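Local structure of SusD homolog (Bacteroides thetaiotaomicron VPI-5482, 3IHV) at residues A[47-55]-A[301-309]; A[289-297]-A[380-388]. The protein probably binds glycans at the outer membrane as a SusD-family lipoprotein, working with a SusC-like transporter in nutrient uptake. All coordinates share one frame; numbering follows the deposited sequence.

Interaction 1. Residues A[47-55]-A[301-309]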
ATOM      1  N   LEU A  47       3.700  -9.571  -1.353  1.00  8.29           N
ATOM      2  CA  LEU A  47       3.696 -10.566  -2.407  1.00  8.46           C
ATOM      3  C   LEU A  47       3.162 -11.903  -1.959  1.00  8.70           C
ATOM      4  O   LEU A  47       3.004 -12.189  -0.756  1.00 10.90           O
ATOM      5  CB  LEU A  47       5.110 -10.698  -2.959  1.00  9.04           C
ATOM      6  CG  LEU A  47       5.611  -9.483  -3.714  1.00  9.62           C
ATOM      7  CD1 LEU A  47       7.130  -9.583  -3.849  1.00  9.56           C
ATOM      8  CD2 LEU A  47       4.940  -9.355  -5.093  1.00  8.51           C
ATOM      9  N   GLY A  48       2.848 -12.748  -2.933  1.00  9.15           N
ATOM     10  CA  GLY A  48       2.424 -14.119  -2.634  1.00  8.25           C
ATOM     11  C   GLY A  48       0.949 -14.262  -2.428  1.00  8.59           C
ATOM     12  O   GLY A  48       0.479 -14.713  -1.369  1.00  7.50           O
ATOM     13  N   THR A  49       0.203 -13.880  -3.457  1.00  7.45           N
ATOM     14  CA  THR A  49      -1.259 -13.914  -3.419  1.00  7.12           C
ATOM     15  C   THR A  49      -1.810 -14.534  -4.712  1.00  6.67           C
ATOM     16  O   THR A  49      -1.095 -15.253  -5.434  1.00  6.07           O
ATOM     17  CB  THR A  49      -1.820 -12.462  -3.298  1.00  7.01           C
ATOM     18  OG1 THR A  49      -1.515 -11.725  -4.482  1.00  8.15           O
ATOM     19  CG2 THR A  49      -1.182 -11.742  -2.089  1.00  7.74           C
ATOM     20  N   ASP A  50      -3.103 -14.294  -4.986  1.00  6.81           N
ATOM     21  CA  ASP A  50      -3.702 -14.710  -6.237  1.00  6.57           C
ATOM     22  C   ASP A  50      -3.337 -13.828  -7.419  1.00  6.99           C
ATOM     23  O   ASP A  50      -3.606 -14.213  -8.556  1.00  7.17           O
ATOM     24  CB  ASP A  50      -5.213 -14.850  -6.125  1.00  6.65           C
ATOM     25  CG  ASP A  50      -5.917 -13.618  -5.551  1.00  7.90           C
ATOM     26  OD1 ASP A  50      -5.277 -12.766  -4.859  1.00  7.79           O
ATOM     27  OD2 ASP A  50      -7.159 -13.536  -5.761  1.00 10.05           O
ATOM     28  N   ILE A  51      -2.745 -12.664  -7.169  1.00  7.33           N
ATOM     29  CA  ILE A  51      -2.407 -11.752  -8.251  1.00  7.29           C
ATOM     30  C   ILE A  51      -0.927 -11.555  -8.503  1.00  7.83           C
ATOM     31  O   ILE A  51      -0.564 -11.265  -9.629  1.00  6.43           O
ATOM     32  CB  ILE A  51      -3.136 -10.364  -8.078  1.00  7.20           C
ATOM     33  CG1 ILE A  51      -2.519  -9.476  -7.021  1.00  9.35           C
ATOM     34  CG2 ILE A  51      -4.641 -10.601  -7.833  1.00  9.23           C
ATOM     35  CD1 ILE A  51      -3.097  -8.034  -6.933  1.00  8.88           C
ATOM     36  N   SER A  52      -0.066 -11.727  -7.476  1.00  7.77           N
ATOM     37  CA  SER A  52       1.334 -11.515  -7.685  1.00  7.93           C
ATOM     38  C   SER A  52       2.202 -12.384  -6.804  1.00  6.91           C
ATOM     39  O   SER A  52       1.767 -12.890  -5.746  1.00  6.99           O
ATOM     40  CB  SER A  52       1.706 -10.026  -7.518  1.00  7.51           C
ATOM     41  OG  SER A  52       1.689  -9.655  -6.181  1.00  9.14           O
ATOM     42  N   GLN A  53       3.446 -12.514  -7.252  1.00  7.81           N
ATOM     43  CA  GLN A  53       4.442 -13.295  -6.541  1.00  6.73           C
ATOM     44  C   GLN A  53       5.811 -12.811  -6.937  1.00  6.43           C
ATOM     45  O   GLN A  53       5.999 -12.115  -7.965  1.00  6.59           O
ATOM     46  CB  GLN A  53       4.303 -14.798  -6.886  1.00  7.10           C
ATOM     47  CG  GLN A  53       4.523 -15.154  -8.373  1.00  7.86           C
ATOM     48  CD  GLN A  53       4.534 -16.647  -8.642  1.00  9.16           C
ATOM     49  OE1 GLN A  53       4.877 -17.432  -7.767  1.00  8.03           O
ATOM     50  NE2 GLN A  53       4.214 -17.043  -9.884  1.00  7.91           N
ATOM     51  N   VAL A  54       6.797 -13.221  -6.157  1.00  6.66           N
ATOM     52  CA  VAL A  54       8.163 -12.881  -6.495  1.00  6.84           C
ATOM     53  C   VAL A  54       8.639 -13.735  -7.702  1.00  6.95           C
ATOM     54  O   VAL A  54       8.160 -14.835  -7.916  1.00  6.70           O
ATOM     55  CB  VAL A  54       9.090 -13.065  -5.298  1.00  6.22           C
ATOM     56  CG1 VAL A  54       9.331 -14.582  -4.986  1.00  7.26           C
ATOM     57  CG2 VAL A  54      10.402 -12.350  -5.554  1.00  8.04           C
ATOM     58  N   GLU A  55       9.580 -13.199  -8.475  1.00  8.32           N
ATOM     59  CA  GLU A  55      10.180 -13.883  -9.603  1.00  9.10           C
ATOM     60  C   GLU A  55      10.853 -15.199  -9.185  1.00 10.63           C
ATOM     61  O   GLU A  55      11.338 -15.328  -8.063  1.00 10.89           O
ATOM     62  CB  GLU A  55      11.266 -12.970 -10.220  1.00  9.46           C
ATOM     63  CG  GLU A  55      11.977 -13.504 -11.453  1.00 12.11           C
ATOM     64  CD  GLU A  55      13.079 -14.515 -11.197  1.00 14.22           C
ATOM     65  OE1 GLU A  55      13.668 -14.578 -10.080  1.00 12.18           O
ATOM     66  OE2 GLU A  55      13.353 -15.258 -12.173  1.00 18.03           O
ATOM     67  N   ASN A 301      11.128  -7.647 -10.304  1.00  7.79           N
ATOM     68  CA  ASN A 301      10.987  -8.919  -9.626  1.00  7.98           C
ATOM     69  C   ASN A 301       9.568  -9.262  -9.167  1.00  7.20           C
ATOM     70  O   ASN A 301       9.325 -10.381  -8.644  1.00  7.65           O
ATOM     71  CB  ASN A 301      11.963  -8.972  -8.430  1.00  8.35           C
ATOM     72  CG  ASN A 301      13.390  -8.981  -8.867  1.00 12.20           C
ATOM     73  OD1 ASN A 301      13.724  -9.645  -9.835  1.00 11.77           O
ATOM     74  ND2 ASN A 301      14.254  -8.307  -8.117  1.00 15.39           N
ATOM     75  N   VAL A 302       8.625  -8.333  -9.331  1.00  6.59           N
ATOM     76  CA  VAL A 302       7.232  -8.606  -8.995  1.00  6.60           C
ATOM     77  C   VAL A 302       6.598  -9.159 -10.274  1.00  7.46           C
ATOM     78  O   VAL A 302       6.546  -8.476 -11.308  1.00  5.70           O
ATOM     79  CB  VAL A 302       6.461  -7.340  -8.545  1.00  6.79           C
ATOM     80  CG1 VAL A 302       4.951  -7.693  -8.409  1.00  6.29           C
ATOM     81  CG2 VAL A 302       7.087  -6.789  -7.213  1.00  6.06           C
ATOM     82  N   LYS A 303       6.155 -10.408 -10.198  1.00  7.02           N
ATOM     83  CA  LYS A 303       5.591 -11.080 -11.331  1.00  6.76           C
ATOM     84  C   LYS A 303       4.101 -11.295 -11.113  1.00  7.11           C
ATOM     85  O   LYS A 303       3.649 -11.449  -9.984  1.00  8.10           O
ATOM     86  CB  LYS A 303       6.307 -12.425 -11.553  1.00  6.98           C
ATOM     87  CG  LYS A 303       7.782 -12.305 -11.790  1.00  7.49           C
ATOM     88  CD  LYS A 303       8.094 -11.304 -12.923  1.00  6.95           C
ATOM     89  CE  LYS A 303       9.525 -11.413 -13.411  1.00  6.88           C
ATOM     90  NZ  LYS A 303       9.755 -10.360 -14.485  1.00  6.92           N
ATOM     91  N   VAL A 304       3.353 -11.275 -12.202  1.00  7.25           N
ATOM     92  CA  VAL A 304       1.902 -11.398 -12.140  1.00  6.88           C
ATOM     93  C   VAL A 304       1.465 -12.849 -12.258  1.00  7.36           C
ATOM     94  O   VAL A 304       1.904 -13.574 -13.168  1.00  6.08           O
ATOM     95  CB  VAL A 304       1.206 -10.571 -13.260  1.00  7.69           C
ATOM     96  CG1 VAL A 304      -0.341 -10.731 -13.184  1.00  6.88           C
ATOM     97  CG2 VAL A 304       1.643  -9.105 -13.202  1.00  6.37           C
ATOM     98  N   VAL A 305       0.582 -13.280 -11.353  1.00  5.90           N
ATOM     99  CA  VAL A 305       0.082 -14.651 -11.404  1.00  6.38           C
ATOM    100  C   VAL A 305      -0.762 -14.805 -12.664  1.00  5.80           C
ATOM    101  O   VAL A 305      -1.724 -14.056 -12.861  1.00  5.72           O
ATOM    102  CB  VAL A 305      -0.659 -15.007 -10.117  1.00  6.35           C
ATOM    103  CG1 VAL A 305      -1.325 -16.405 -10.205  1.00  4.52           C
ATOM    104  CG2 VAL A 305       0.316 -14.936  -8.879  1.00  7.77           C
ATOM    105  N   HIS A 306      -0.440 -15.773 -13.524  1.00  5.28           N
ATOM    106  CA  HIS A 306      -1.112 -15.792 -14.831  1.00  5.93           C
ATOM    107  C   HIS A 306      -2.619 -16.068 -14.804  1.00  6.27           C
ATOM    108  O   HIS A 306      -3.354 -15.566 -15.650  1.00  6.52           O
ATOM    109  CB  HIS A 306      -0.433 -16.682 -15.855  1.00  5.74           C
ATOM    110  CG  HIS A 306      -0.759 -16.268 -17.247  1.00  5.66           C
ATOM    111  ND1 HIS A 306      -0.341 -15.058 -17.758  1.00  5.68           N
ATOM    112  CD2 HIS A 306      -1.528 -16.844 -18.200  1.00  7.26           C
ATOM    113  CE1 HIS A 306      -0.789 -14.942 -18.998  1.00  7.09           C
ATOM    114  NE2 HIS A 306      -1.509 -16.013 -19.291  1.00  6.81           N
ATOM    115  N   THR A 307      -3.083 -16.842 -13.823  1.00  6.45           N
ATOM    116  CA  THR A 307      -4.511 -17.075 -13.695  1.00  6.37           C
ATOM    117  C   THR A 307      -5.301 -15.763 -13.457  1.00  6.72           C
ATOM    118  O   THR A 307      -6.457 -15.640 -13.886  1.00  7.35           O
ATOM    119  CB  THR A 307      -4.784 -18.110 -12.652  1.00  5.55           C
ATOM    120  OG1 THR A 307      -3.973 -17.858 -11.509  1.00  8.73           O
ATOM    121  CG2 THR A 307      -4.432 -19.555 -13.206  1.00  4.78           C
ATOM    122  N   PHE A 308      -4.689 -14.789 -12.792  1.00  6.15           N
ATOM    123  CA  PHE A 308      -5.289 -13.466 -12.639  1.00  6.61           C
ATOM    124  C   PHE A 308      -5.456 -12.822 -14.016  1.00  7.67           C
ATOM    125  O   PHE A 308      -6.534 -12.277 -14.348  1.00  7.28           O
ATOM    126  CB  PHE A 308      -4.427 -12.612 -11.700  1.00  6.44           C
ATOM    127  CG  PHE A 308      -4.931 -11.195 -11.496  1.00  5.88           C
ATOM    128  CD1 PHE A 308      -6.235 -10.952 -11.113  1.00  7.45           C
ATOM    129  CD2 PHE A 308      -4.062 -10.096 -11.611  1.00  7.73           C
ATOM    130  CE1 PHE A 308      -6.670  -9.674 -10.884  1.00  6.47           C
ATOM    131  CE2 PHE A 308      -4.516  -8.823 -11.386  1.00  7.72           C
ATOM    132  CZ  PHE A 308      -5.814  -8.621 -11.036  1.00  8.62           C
ATOM    133  N   VAL A 309      -4.380 -12.876 -14.811  1.00  7.85           N
ATOM    134  CA  VAL A 309      -4.419 -12.398 -16.185  1.00  7.75           C
ATOM    135  C   VAL A 309      -5.553 -13.062 -16.957  1.00  8.56           C
ATOM    136  O   VAL A 309      -6.325 -12.365 -17.644  1.00  7.42           O
ATOM    137  CB  VAL A 309      -3.092 -12.613 -16.955  1.00  8.43           C
ATOM    138  CG1 VAL A 309      -3.261 -12.220 -18.456  1.00  7.43           C
ATOM    139  CG2 VAL A 309      -1.934 -11.886 -16.293  1.00  7.49           C
TER
HETATM  140  O   HOH W   1      -5.253 -16.158  -9.682  1.00  9.53           O
HETATM  141  O   HOH W   2       3.990 -15.314 -12.409  1.00  7.99           O
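Lys303 N donates to Gln53 O over 2.8 Å, and Gln53 N returns a bond to Lys303 O, making Gln53 and Lys303 a hydrogen-bonded antiparallel pair. Glu55 N to Asn301 O and Val305 N to Ile51 O (2.9 Å) extend the pairing at its two ends. Val305 N stands well above the carbonyl plane of Ile51, where its strand gives way to a helix with Val305 as N-cap. This two-stranded antiparallel sheet, 52-54 with 302-304, joins distant parts of the helix-rich SusD fold. Beyond it, Ile51 CG2 sits over the centre of the Phe308 ring, 3.6 Å from its centroid and 7° off the normal, a CH-pi contact. The ring is brought beneath Ile51 by a chi1 of 178°, which sets CG anti to the backbone N. A serine in place of Phe308 would probably leave Ile51 CG2 without its aromatic floor and open a gap toward Ser460. Val305 CB packs 3.4 Å from Asp50 O; that oxygen accepts from a water that also bonds Thr307 OG1. On the Ser52 and Val302 face, Leu47 CD2 meets Val302 CG1 at 3.7 Å. On the Gln53 and Lys303 face, the bent Lys303 chain runs beside Glu55, CE to CG 3.8 Å, but their charged ends part: Glu55 OE1 pairs with Arg63, and Lys303 NZ bonds Asn365 O and Ala300 O.

Interaction 2. Residues A[289-297]-A[380-388]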
ATOM      1  N   THR A 289      16.429  -3.001 -19.493  1.00  8.27           N
ATOM      2  CA  THR A 289      17.876  -3.030 -19.451  1.00  8.65           C
ATOM      3  C   THR A 289      18.474  -1.645 -19.228  1.00  8.91           C
ATOM      4  O   THR A 289      17.890  -0.632 -19.582  1.00  8.61           O
ATOM      5  CB  THR A 289      18.464  -3.484 -20.795  1.00  7.83           C
ATOM      6  OG1 THR A 289      17.977  -2.618 -21.826  1.00  7.96           O
ATOM      7  CG2 THR A 289      18.089  -4.926 -21.115  1.00  7.90           C
ATOM      8  N   ALA A 290      19.658  -1.636 -18.625  1.00  9.16           N
ATOM      9  CA  ALA A 290      20.428  -0.429 -18.449  1.00  8.74           C
ATOM     10  C   ALA A 290      21.039  -0.147 -19.826  1.00  9.27           C
ATOM     11  O   ALA A 290      21.425  -1.104 -20.536  1.00  9.79           O
ATOM     12  CB  ALA A 290      21.539  -0.659 -17.382  1.00  8.00           C
ATOM     13  N   ILE A 291      21.065   1.137 -20.194  1.00  8.65           N
ATOM     14  CA  ILE A 291      21.701   1.667 -21.387  1.00  9.84           C
ATOM     15  C   ILE A 291      22.676   2.747 -20.895  1.00 10.29           C
ATOM     16  O   ILE A 291      22.239   3.767 -20.357  1.00 11.21           O
ATOM     17  CB  ILE A 291      20.711   2.342 -22.327  1.00  8.96           C
ATOM     18  CG1 ILE A 291      19.638   1.351 -22.801  1.00  9.68           C
ATOM     19  CG2 ILE A 291      21.473   2.897 -23.542  1.00  8.18           C
ATOM     20  CD1 ILE A 291      18.551   2.067 -23.670  1.00  8.47           C
ATOM     21  N   ALA A 292      23.976   2.500 -21.063  1.00 11.71           N
ATOM     22  CA  ALA A 292      25.016   3.389 -20.551  1.00 12.08           C
ATOM     23  C   ALA A 292      24.778   4.852 -20.948  1.00 12.57           C
ATOM     24  O   ALA A 292      24.589   5.170 -22.121  1.00 13.33           O
ATOM     25  CB  ALA A 292      26.400   2.887 -20.990  1.00 11.28           C
ATOM     26  N   GLY A 293      24.741   5.729 -19.948  1.00 12.93           N
ATOM     27  CA  GLY A 293      24.477   7.150 -20.175  1.00 13.05           C
ATOM     28  C   GLY A 293      23.029   7.526 -20.468  1.00 12.62           C
ATOM     29  O   GLY A 293      22.711   8.714 -20.531  1.00 13.25           O
ATOM     30  N   VAL A 294      22.131   6.555 -20.583  1.00 11.50           N
ATOM     31  CA  VAL A 294      20.736   6.859 -20.930  1.00 10.70           C
ATOM     32  C   VAL A 294      19.705   6.393 -19.910  1.00 10.50           C
ATOM     33  O   VAL A 294      18.792   7.130 -19.543  1.00  9.79           O
ATOM     34  CB  VAL A 294      20.373   6.151 -22.252  1.00 10.53           C
ATOM     35  CG1 VAL A 294      18.901   6.455 -22.638  1.00 11.59           C
ATOM     36  CG2 VAL A 294      21.355   6.555 -23.350  1.00 10.34           C
ATOM     37  N   ARG A 295      19.872   5.171 -19.431  1.00 10.08           N
ATOM     38  CA  ARG A 295      18.825   4.559 -18.626  1.00 10.55           C
ATOM     39  C   ARG A 295      19.397   3.591 -17.648  1.00  9.96           C
ATOM     40  O   ARG A 295      20.340   2.883 -17.964  1.00  8.50           O
ATOM     41  CB  ARG A 295      17.940   3.782 -19.595  1.00 11.89           C
ATOM     42  CG  ARG A 295      16.699   3.204 -19.056  1.00 13.56           C
ATOM     43  CD  ARG A 295      15.835   2.657 -20.198  1.00 11.65           C
ATOM     44  NE  ARG A 295      16.293   1.368 -20.730  1.00 11.08           N
ATOM     45  CZ  ARG A 295      15.738   0.771 -21.794  1.00 11.08           C
ATOM     46  NH1 ARG A 295      14.758   1.357 -22.464  1.00  9.07           N
ATOM     47  NH2 ARG A 295      16.172  -0.410 -22.214  1.00  9.41           N
ATOM     48  N   GLY A 296      18.802   3.565 -16.457  1.00  8.50           N
ATOM     49  CA  GLY A 296      19.184   2.569 -15.487  1.00  9.23           C
ATOM     50  C   GLY A 296      18.305   1.353 -15.748  1.00  8.82           C
ATOM     51  O   GLY A 296      17.262   1.473 -16.372  1.00  8.35           O
ATOM     52  N   SER A 297      18.753   0.185 -15.308  1.00  7.74           N
ATOM     53  CA  SER A 297      17.916  -1.018 -15.441  1.00  7.48           C
ATOM     54  C   SER A 297      16.813  -1.053 -14.382  1.00  7.93           C
ATOM     55  O   SER A 297      16.856  -0.294 -13.408  1.00  8.15           O
ATOM     56  CB  SER A 297      18.803  -2.270 -15.360  1.00  6.11           C
ATOM     57  OG  SER A 297      19.498  -2.291 -14.129  1.00  8.71           O
ATOM     58  N   ASN A 380      14.538  13.826 -17.338  1.00 20.67           N
ATOM     59  CA  ASN A 380      15.818  13.196 -17.041  1.00 21.36           C
ATOM     60  C   ASN A 380      16.258  13.534 -15.633  1.00 20.76           C
ATOM     61  O   ASN A 380      16.116  14.671 -15.189  1.00 21.21           O
ATOM     62  CB  ASN A 380      16.884  13.671 -18.006  1.00 21.96           C
ATOM     63  CG  ASN A 380      16.666  13.155 -19.395  1.00 24.63           C
ATOM     64  OD1 ASN A 380      16.764  13.910 -20.358  1.00 30.41           O
ATOM     65  ND2 ASN A 380      16.357  11.862 -19.513  1.00 29.52           N
ATOM     66  N   SER A 381      16.768  12.534 -14.932  1.00 20.01           N
ATOM     67  CA  SER A 381      17.256  12.730 -13.583  1.00 18.97           C
ATOM     68  C   SER A 381      18.440  11.795 -13.397  1.00 18.14           C
ATOM     69  O   SER A 381      19.206  11.549 -14.344  1.00 17.94           O
ATOM     70  CB  SER A 381      16.143  12.491 -12.571  1.00 19.40           C
ATOM     71  OG  SER A 381      16.590  12.886 -11.272  1.00 19.75           O
ATOM     72  N   PHE A 382      18.610  11.242 -12.215  1.00 16.34           N
ATOM     73  CA  PHE A 382      19.729  10.366 -12.033  1.00 15.49           C
ATOM     74  C   PHE A 382      19.466   9.029 -12.761  1.00 14.75           C
ATOM     75  O   PHE A 382      18.320   8.643 -13.022  1.00 16.19           O
ATOM     76  CB  PHE A 382      20.012  10.185 -10.550  1.00 15.25           C
ATOM     77  CG  PHE A 382      18.858   9.577  -9.789  1.00 13.27           C
ATOM     78  CD1 PHE A 382      18.680   8.215  -9.758  1.00 13.28           C
ATOM     79  CD2 PHE A 382      17.978  10.370  -9.103  1.00 14.20           C
ATOM     80  CE1 PHE A 382      17.649   7.656  -9.071  1.00 13.33           C
ATOM     81  CE2 PHE A 382      16.925   9.808  -8.389  1.00 13.94           C
ATOM     82  CZ  PHE A 382      16.765   8.460  -8.377  1.00 13.57           C
ATOM     83  N   ILE A 383      20.555   8.349 -13.097  1.00 13.43           N
ATOM     84  CA  ILE A 383      20.503   7.028 -13.700  1.00 11.72           C
ATOM     85  C   ILE A 383      20.908   6.113 -12.582  1.00 11.60           C
ATOM     86  O   ILE A 383      21.986   6.292 -11.999  1.00 12.24           O
ATOM     87  CB  ILE A 383      21.509   6.917 -14.848  1.00 12.05           C
ATOM     88  CG1 ILE A 383      21.102   7.877 -15.972  1.00 12.33           C
ATOM     89  CG2 ILE A 383      21.655   5.446 -15.341  1.00 11.43           C
ATOM     90  CD1 ILE A 383      22.014   7.820 -17.186  1.00 12.89           C
ATOM     91  N   ASN A 384      20.050   5.171 -12.235  1.00 10.19           N
ATOM     92  CA  ASN A 384      20.365   4.243 -11.163  1.00  9.88           C
ATOM     93  C   ASN A 384      19.633   2.938 -11.462  1.00  8.37           C
ATOM     94  O   ASN A 384      18.555   2.942 -12.044  1.00  9.15           O
ATOM     95  CB  ASN A 384      20.012   4.807  -9.778  1.00  8.65           C
ATOM     96  CG  ASN A 384      20.504   3.921  -8.659  1.00 11.80           C
ATOM     97  OD1 ASN A 384      19.775   3.023  -8.221  1.00  7.35           O
ATOM     98  ND2 ASN A 384      21.790   4.080  -8.263  1.00 10.59           N
ATOM     99  N   ASN A 385      20.229   1.819 -11.106  1.00  7.84           N
ATOM    100  CA  ASN A 385      19.597   0.539 -11.423  1.00  8.32           C
ATOM    101  C   ASN A 385      18.625   0.029 -10.363  1.00  7.88           C
ATOM    102  O   ASN A 385      17.963  -0.994 -10.558  1.00  9.76           O
ATOM    103  CB  ASN A 385      20.677  -0.517 -11.677  1.00  7.43           C
ATOM    104  CG  ASN A 385      21.523  -0.220 -12.931  1.00  8.41           C
ATOM    105  OD1 ASN A 385      21.116   0.531 -13.816  1.00  7.74           O
ATOM    106  ND2 ASN A 385      22.708  -0.834 -13.007  1.00  7.77           N
ATOM    107  N   ASP A 386      18.586   0.716  -9.230  1.00  7.81           N
ATOM    108  CA  ASP A 386      17.799   0.277  -8.092  1.00  7.99           C
ATOM    109  C   ASP A 386      16.774   1.257  -7.545  1.00  7.82           C
ATOM    110  O   ASP A 386      15.786   0.828  -6.957  1.00  7.41           O
ATOM    111  CB  ASP A 386      18.748  -0.057  -6.944  1.00  8.46           C
ATOM    112  CG  ASP A 386      19.692  -1.174  -7.297  1.00 11.85           C
ATOM    113  OD1 ASP A 386      19.214  -2.298  -7.540  1.00 14.14           O
ATOM    114  OD2 ASP A 386      20.898  -0.911  -7.375  1.00 17.16           O
ATOM    115  N   LYS A 387      17.023   2.553  -7.715  1.00  7.40           N
ATOM    116  CA  LYS A 387      16.179   3.565  -7.089  1.00  7.13           C
ATOM    117  C   LYS A 387      15.585   4.513  -8.119  1.00  6.99           C
ATOM    118  O   LYS A 387      16.105   4.646  -9.229  1.00  7.29           O
ATOM    119  CB  LYS A 387      16.974   4.386  -6.067  1.00  7.15           C
ATOM    120  CG  LYS A 387      17.751   3.636  -4.962  1.00 10.97           C
ATOM    121  CD  LYS A 387      16.875   2.710  -4.174  1.00 15.98           C
ATOM    122  CE  LYS A 387      17.457   2.418  -2.773  1.00 20.58           C
ATOM    123  NZ  LYS A 387      18.939   2.281  -2.752  1.00 23.77           N
ATOM    124  N   SER A 388      14.556   5.243  -7.698  1.00  7.05           N
ATOM    125  CA  SER A 388      13.863   6.150  -8.586  1.00  7.16           C
ATOM    126  C   SER A 388      13.195   7.266  -7.800  1.00  6.73           C
ATOM    127  O   SER A 388      13.160   7.232  -6.585  1.00  6.13           O
ATOM    128  CB  SER A 388      12.755   5.401  -9.349  1.00  6.31           C
ATOM    129  OG  SER A 388      11.647   5.122  -8.484  1.00  7.48           O
TER
HETATM  130  O   HOH W   3      18.186  -3.259 -12.111  1.00 13.41           O
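From CB outward, the Asn385 side chain runs along Ser297. Its CB lies 3.2 Å from Ser297 OG, and the amide carbon CG is just as near that hydroxyl, a close fit without a bond. At the tip, OD1 accepts from Ser297 N over 2.8 Å, with an N-H...O angle of 160°; the donor stands 44° above the amide plane. ND2 passes Ser297 OG more loosely, without a bond. A chi1 of -66° turns CG beside the backbone N of Asn385 and brings OD1 up to Ser297. The same OD1 touches Gly296 CA at 3.3 Å and, more loosely, Ala290 CB. A water bridges Ser297 OG and Asn385 O. Both segments are irregular surface loops of the SusD-family region, each braced from within. In 289-297 a classic beta bulge has Val294 N and Arg295 N both bonding Ile291 O, while Arg295 grips Thr289 side-on, NE to O and NH2 to OG1. In 380-388 Asn384 OD1 accepts from Asp386 N, an Asx turn, and from Lys387 N, an Asx motif, the donors on opposite faces of its amide. Gly296 CA approaches Asn384 O at 3.5 Å, and a CB at this position would collide with that oxygen. Ile383 reaches along the bulged loop: CG2 rests 3.6 Å from Gly296 N, and CD1 comes within 3.4 Å of Gly293 C. Nearby, Lys282 NZ bonds both Ser297 O and Asn384 O.

In the fold
Segments 289-297 and 301-309 are close neighbours in the chain, yet they go to different partners, and the centres of interactions 1 and 2 lie about 25 Å apart. Interaction 1 is buried and ties the region of the N-terminal starch-binding family to the SusD-family region; strand pairing and an isoleucine over a phenylalanine ring make the contact, with helices 448-463, 469-475 and 479-493 around them and charged side-chain ends bonded outside it. Interaction 2 is a smaller surface contact within the SusD-family region, joining two loops by one direct backbone-to-amide bond, a bridging water and one isoleucine. Just beyond segment 380-388, Asn389 and Asn391 bind a sodium ion together with Phe265.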